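Local coordinates for protein enoyl-CoA hydratase (Bacillus halodurans, PDB 3LKE) that probably hydrates enoyl-CoA thioesters or carries out a related acyl-CoA reaction, as a trimeric member of the crotonase family, at residues D70-A75 and E246-L251; G142-L147 and V239-Q244. One frame throughout, in Å; residues are numbered along the deposited sequence.

Contact 1. Residues D70-A75 and E246-L251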
loop_
_atom_site.group_PDB
_atom_site.type_symbol
_atom_site.label_atom_id
_atom_site.label_comp_id
_atom_site.label_asym_id
_atom_site.label_seq_id
_atom_site.Cartn_x
_atom_site.Cartn_y
_atom_site.Cartn_z
ATOM N N ASP A 70 19.728 29.136 -3.262
ATOM C CA ASP A 70 20.762 28.166 -2.916
ATOM C C ASP A 70 20.846 27.064 -3.978
ATOM O O ASP A 70 21.940 26.649 -4.368
ATOM C CB ASP A 70 20.513 27.579 -1.527
ATOM C CG ASP A 70 20.760 28.589 -0.424
ATOM O OD1 ASP A 70 21.657 29.438 -0.602
ATOM O OD2 ASP A 70 20.063 28.542 0.611
ATOM N N LEU A 71 19.693 26.602 -4.452
ATOM C CA LEU A 71 19.677 25.624 -5.536
ATOM C C LEU A 71 20.326 26.207 -6.790
ATOM O O LEU A 71 21.066 25.519 -7.490
ATOM C CB LEU A 71 18.250 25.163 -5.847
ATOM C CG LEU A 71 17.530 24.455 -4.697
ATOM C CD1 LEU A 71 16.042 24.373 -4.982
ATOM C CD2 LEU A 71 18.120 23.079 -4.429
ATOM N N LEU A 72 20.058 27.481 -7.061
ATOM C CA LEU A 72 20.673 28.161 -8.197
ATOM C C LEU A 72 22.195 28.159 -8.086
ATOM O O LEU A 72 22.898 28.002 -9.085
ATOM C CB LEU A 72 20.151 29.589 -8.317
ATOM C CG LEU A 72 20.719 30.416 -9.468
ATOM C CD1 LEU A 72 20.691 29.636 -10.784
ATOM C CD2 LEU A 72 19.958 31.727 -9.595
ATOM N N ILE A 73 22.700 28.326 -6.871
ATOM C CA ILE A 73 24.137 28.251 -6.630
ATOM C C ILE A 73 24.685 26.871 -7.000
ATOM O O ILE A 73 25.688 26.758 -7.706
ATOM C CB ILE A 73 24.482 28.606 -5.172
ATOM C CG1 ILE A 73 24.302 30.111 -4.948
ATOM C CG2 ILE A 73 25.906 28.176 -4.831
ATOM C CD1 ILE A 73 24.233 30.517 -3.496
ATOM N N CYS A 74 24.015 25.822 -6.536
ATOM C CA CYS A 74 24.409 24.457 -6.878
ATOM C C CYS A 74 24.367 24.174 -8.377
ATOM O O CYS A 74 25.184 23.410 -8.887
ATOM C CB CYS A 74 23.539 23.441 -6.136
ATOM S SG CYS A 74 23.861 23.351 -4.370
ATOM N N ALA A 75 23.413 24.770 -9.085
ATOM C CA ALA A 75 23.341 24.582 -10.529
ATOM C C ALA A 75 24.488 25.312 -11.215
ATOM O O ALA A 75 24.920 24.925 -12.298
ATOM C CB ALA A 75 22.009 25.071 -11.073
ATOM N N GLU A 246 19.245 23.213 -18.547
ATOM C CA GLU A 246 17.828 23.526 -18.366
ATOM C C GLU A 246 17.493 23.853 -16.906
ATOM O O GLU A 246 16.644 24.703 -16.628
ATOM C CB GLU A 246 16.950 22.367 -18.850
ATOM C CG GLU A 246 15.455 22.596 -18.668
ATOM C CD GLU A 246 14.901 23.665 -19.595
ATOM O OE1 GLU A 246 15.575 24.005 -20.589
ATOM O OE2 GLU A 246 13.785 24.159 -19.337
ATOM N N ILE A 247 18.155 23.161 -15.983
ATOM C CA ILE A 247 17.883 23.320 -14.558
ATOM C C ILE A 247 18.378 24.692 -14.093
ATOM O O ILE A 247 17.667 25.418 -13.393
ATOM C CB ILE A 247 18.533 22.188 -13.726
ATOM C CG1 ILE A 247 17.677 20.906 -13.759
ATOM C CG2 ILE A 247 18.700 22.612 -12.279
ATOM C CD1 ILE A 247 17.386 20.342 -15.138
ATOM N N LYS A 248 19.591 25.056 -14.499
ATOM C CA LYS A 248 20.108 26.393 -14.188
ATOM C C LYS A 248 19.157 27.446 -14.751
ATOM O O LYS A 248 18.771 28.385 -14.056
ATOM C CB LYS A 248 21.511 26.574 -14.777
ATOM C CG LYS A 248 22.149 27.933 -14.523
ATOM C CD LYS A 248 23.541 27.979 -15.150
ATOM C CE LYS A 248 24.230 29.315 -14.926
ATOM N NZ LYS A 248 24.530 29.553 -13.487
ATOM N N LYS A 249 18.773 27.274 -16.011
ATOM C CA LYS A 249 17.870 28.209 -16.673
ATOM C C LYS A 249 16.560 28.333 -15.906
ATOM O O LYS A 249 16.051 29.438 -15.704
ATOM C CB LYS A 249 17.601 27.769 -18.115
ATOM C CG LYS A 249 16.689 28.700 -18.892
ATOM C CD LYS A 249 16.226 28.059 -20.188
ATOM C CE LYS A 249 15.586 29.088 -21.108
ATOM N NZ LYS A 249 14.597 29.935 -20.390
ATOM N N ARG A 250 16.015 27.199 -15.472
ATOM C CA ARG A 250 14.731 27.204 -14.786
ATOM C C ARG A 250 14.834 27.871 -13.419
ATOM O O ARG A 250 14.014 28.718 -13.072
ATOM C CB ARG A 250 14.168 25.783 -14.660
ATOM C CG ARG A 250 13.483 25.307 -15.928
ATOM C CD ARG A 250 13.023 23.846 -15.852
ATOM N NE ARG A 250 12.473 23.425 -17.140
ATOM C CZ ARG A 250 11.220 23.028 -17.344
ATOM N NH1 ARG A 250 10.354 22.955 -16.345
ATOM N NH2 ARG A 250 10.836 22.690 -18.564
ATOM N N LEU A 251 15.845 27.484 -12.651
ATOM C CA LEU A 251 16.065 28.080 -11.341
ATOM C C LEU A 251 16.303 29.580 -11.475
ATOM O O LEU A 251 15.857 30.365 -10.634
ATOM C CB LEU A 251 17.254 27.421 -10.642
ATOM C CG LEU A 251 17.059 25.974 -10.196
ATOM C CD1 LEU A 251 18.335 25.430 -9.587
ATOM C CD2 LEU A 251 15.890 25.861 -9.211
#

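Contact 2. Residues G142-L147 and V239-Q244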
loop_
_atom_site.group_PDB
_atom_site.type_symbol
_atom_site.label_atom_id
_atom_site.label_comp_id
_atom_site.label_asym_id
_atom_site.label_seq_id
_atom_site.Cartn_x
_atom_site.Cartn_y
_atom_site.Cartn_z
ATOM N N GLY A 142 11.960 21.451 -12.920
ATOM C CA GLY A 142 12.707 20.575 -13.800
ATOM C C GLY A 142 13.659 19.664 -13.042
ATOM O O GLY A 142 14.662 19.203 -13.590
ATOM N N ILE A 143 13.347 19.390 -11.776
ATOM C CA ILE A 143 14.149 18.442 -11.013
ATOM C C ILE A 143 13.348 17.229 -10.543
ATOM O O ILE A 143 12.120 17.206 -10.640
ATOM C CB ILE A 143 14.820 19.104 -9.820
ATOM C CG1 ILE A 143 13.766 19.656 -8.865
ATOM C CG2 ILE A 143 15.761 20.215 -10.302
ATOM C CD1 ILE A 143 14.336 20.021 -7.510
ATOM N N SER A 144 14.062 16.215 -10.056
ATOM C CA SER A 144 13.426 15.006 -9.527
ATOM C C SER A 144 13.217 15.157 -8.024
ATOM O O SER A 144 13.844 16.002 -7.390
ATOM C CB SER A 144 14.288 13.783 -9.815
ATOM O OG SER A 144 15.660 14.070 -9.562
ATOM N N PRO A 145 12.326 14.343 -7.446
ATOM C CA PRO A 145 12.071 14.494 -6.009
ATOM C C PRO A 145 13.254 13.985 -5.210
ATOM O O PRO A 145 13.866 12.981 -5.581
ATOM C CB PRO A 145 10.866 13.585 -5.760
ATOM C CG PRO A 145 10.332 13.233 -7.127
ATOM C CD PRO A 145 11.482 13.307 -8.061
ATOM N N ASP A 146 13.570 14.677 -4.123
ATOM C CA ASP A 146 14.667 14.275 -3.269
ATOM C C ASP A 146 14.265 14.306 -1.794
ATOM O O ASP A 146 13.076 14.454 -1.470
ATOM C CB ASP A 146 15.874 15.182 -3.517
ATOM C CG ASP A 146 15.622 16.608 -3.063
ATOM O OD1 ASP A 146 14.454 16.939 -2.746
ATOM O OD2 ASP A 146 16.587 17.396 -3.019
ATOM N N LEU A 147 15.258 14.144 -0.919
ATOM C CA LEU A 147 15.051 14.064 0.533
ATOM C C LEU A 147 13.995 13.034 0.928
ATOM O O LEU A 147 13.248 13.219 1.894
ATOM C CB LEU A 147 14.721 15.439 1.104
ATOM C CG LEU A 147 15.753 16.491 0.684
ATOM C CD1 LEU A 147 15.537 17.785 1.467
ATOM C CD2 LEU A 147 17.176 15.988 0.880
ATOM N N VAL A 239 21.825 14.962 -9.000
ATOM C CA VAL A 239 23.146 15.481 -9.359
ATOM C C VAL A 239 23.293 15.507 -10.870
ATOM O O VAL A 239 23.858 16.447 -11.441
ATOM C CB VAL A 239 24.276 14.633 -8.747
ATOM C CG1 VAL A 239 25.621 14.948 -9.437
ATOM C CG2 VAL A 239 24.370 14.874 -7.249
ATOM N N ALA A 240 22.774 14.467 -11.515
ATOM C CA ALA A 240 22.824 14.362 -12.966
ATOM C C ALA A 240 21.987 15.465 -13.609
ATOM O O ALA A 240 22.360 16.018 -14.631
ATOM C CB ALA A 240 22.346 12.977 -13.418
ATOM N N LEU A 241 20.846 15.793 -13.009
ATOM C CA LEU A 241 19.997 16.830 -13.580
ATOM C C LEU A 241 20.597 18.233 -13.383
ATOM O O LEU A 241 20.411 19.122 -14.216
ATOM C CB LEU A 241 18.589 16.758 -12.981
ATOM C CG LEU A 241 17.683 15.658 -13.528
ATOM C CD1 LEU A 241 16.498 15.420 -12.584
ATOM C CD2 LEU A 241 17.197 16.013 -14.936
ATOM N N PHE A 242 21.307 18.429 -12.279
ATOM C CA PHE A 242 21.884 19.746 -11.983
ATOM C C PHE A 242 23.085 20.068 -12.882
ATOM O O PHE A 242 23.619 21.177 -12.844
ATOM C CB PHE A 242 22.255 19.862 -10.507
ATOM C CG PHE A 242 21.186 20.496 -9.675
ATOM C CD1 PHE A 242 19.992 19.834 -9.441
ATOM C CD2 PHE A 242 21.368 21.760 -9.127
ATOM C CE1 PHE A 242 19.001 20.411 -8.685
ATOM C CE2 PHE A 242 20.373 22.351 -8.365
ATOM C CZ PHE A 242 19.188 21.677 -8.142
ATOM N N LYS A 243 23.483 19.098 -13.702
ATOM C CA LYS A 243 24.560 19.295 -14.674
ATOM C C LYS A 243 23.994 19.745 -16.015
ATOM O O LYS A 243 24.741 20.101 -16.928
ATOM C CB LYS A 243 25.346 17.999 -14.878
ATOM C CG LYS A 243 26.095 17.517 -13.652
ATOM C CD LYS A 243 26.960 16.314 -13.998
ATOM C CE LYS A 243 27.675 15.774 -12.767
ATOM N NZ LYS A 243 28.467 14.543 -13.067
ATOM N N GLN A 244 22.670 19.710 -16.138
ATOM C CA GLN A 244 22.005 20.057 -17.390
ATOM C C GLN A 244 21.603 21.531 -17.367
ATOM O O GLN A 244 21.078 22.020 -16.371
ATOM C CB GLN A 244 20.798 19.133 -17.627
ATOM C CG GLN A 244 21.201 17.660 -17.738
ATOM C CD GLN A 244 20.029 16.678 -17.787
ATOM O OE1 GLN A 244 19.021 16.901 -18.468
ATOM N NE2 GLN A 244 20.173 15.569 -17.073
#

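Contact 1. Residues D70-A75 and E246-L251
Along the helix of Glu246-Leu251, the first residue turns its charge to its own helix: Arg250 NE gives a hydrogen bond of 2.7 Å to Glu246 OE2, part of a salt bridge one turn apart. The bond uses the anti lone pair of the carboxylate oxygen and lies close to the guanidinium plane. Arg250 NH1 bonds to Lys140 O and to Glu206 O of a second subunit; Arg250 NH2 makes a weak bond to Gly207 O of that subunit. Ile247 touches the opposing helix lightly, Ile247 CG2 standing 4.3 Å from Ala75 CB, and carries its tip off from that helix. Lys248 meets Ala75 with the root of its side chain and with its CA, which is 3.9 Å from Ala75 CB, and Leu72 CD1 lies near Lys248 O. The lysine chain, its CG anti to the backbone N (chi1 180°), runs extended along the margin and bends only at chi4. Leu251 closes the segment and contributes more than any other residue. Leu251 CD1 presses on the backbone of the other helix, 3.4 Å from Leu71 O. The same methyl touches Leu71 CB and Ala75 CB. Leu72 and Leu251 pass alongside one another, pointing opposite ways, with Leu72 CD1 4.1 Å from Leu251 CB. The helix axes approach to 9.1 Å at 151°. Leu251 and Ala75, with Leu71, Leu72 and the base of Lys248, pack a near-antiparallel helix pair, joining the C-terminal helix of a crotonase-like fold to helix 68-76.

Contact 2. Residues G142-L147 and V239-Q244
The Phe242 ring meets this loop at one corner: Phe242 CE1 lies 3.6 Å from Ile143 CG2, which comes in obliquely as the two side chains cross. Leu71, Cys74 and Ala75 of helix 68-76, with Leu83 of helix 81-98, also pack against the phenyl group. Its chi1 of -95° is displaced from a staggered value. The ring reaches nearer the loop than its CB direction alone suggests. On the loop side, Ile143 holds CG1 in the crowded position between backbone N and carbonyl carbon (chi1 62°), which sets CG2 beside the backbone N. Leu241 makes the second half of the contact. Leu241 CD1 rests 3.4 Å from Ser144 OG. It also touches Ser144 N and Ile143 CA, so one methyl lies against the loop backbone. Leu241 CD2 is farther off, 4.3 Å from Gly142 O. That carbonyl and Ser144 N are buried here without a polar partner in the model. From a second subunit, Leu218 packs on Ser144 and Tyr208 on Leu241, so the trimer interface adjoins this packing. Gly142, with positive phi (77°), is the C-prime residue of a Schellman motif ending helix 138-141, and the chain from Leu241 to Gln244 forms a type I beta turn between helices 223-241 and 245-253. A Schellman-capped helix end and a type I turn thus pack together where the C-terminal helices of a crotonase-like fold lie against a loop from the earlier part of the chain.

In the fold
Contact 2 is the more buried, all five of its touching residues being enclosed, whereas contact 1 mixes buried with partly exposed residues and lies farther from the chain's centre. Contact 1 joins two helices by apolar packing, with a lysine chain at its border and a salt bridge beside it; contact 2 joins a loop to the chain where helix 223-241 gives way to helix 245-253, and its deeper setting encloses a serine hydroxyl against a leucine methyl and two backbone polar atoms without partners. Their centres are about 10 Å apart, and they form one continuous patch: Phe242 CE2 lies 3.4 Å from Leu71 O. Tyr208 of a second subunit packs beside both.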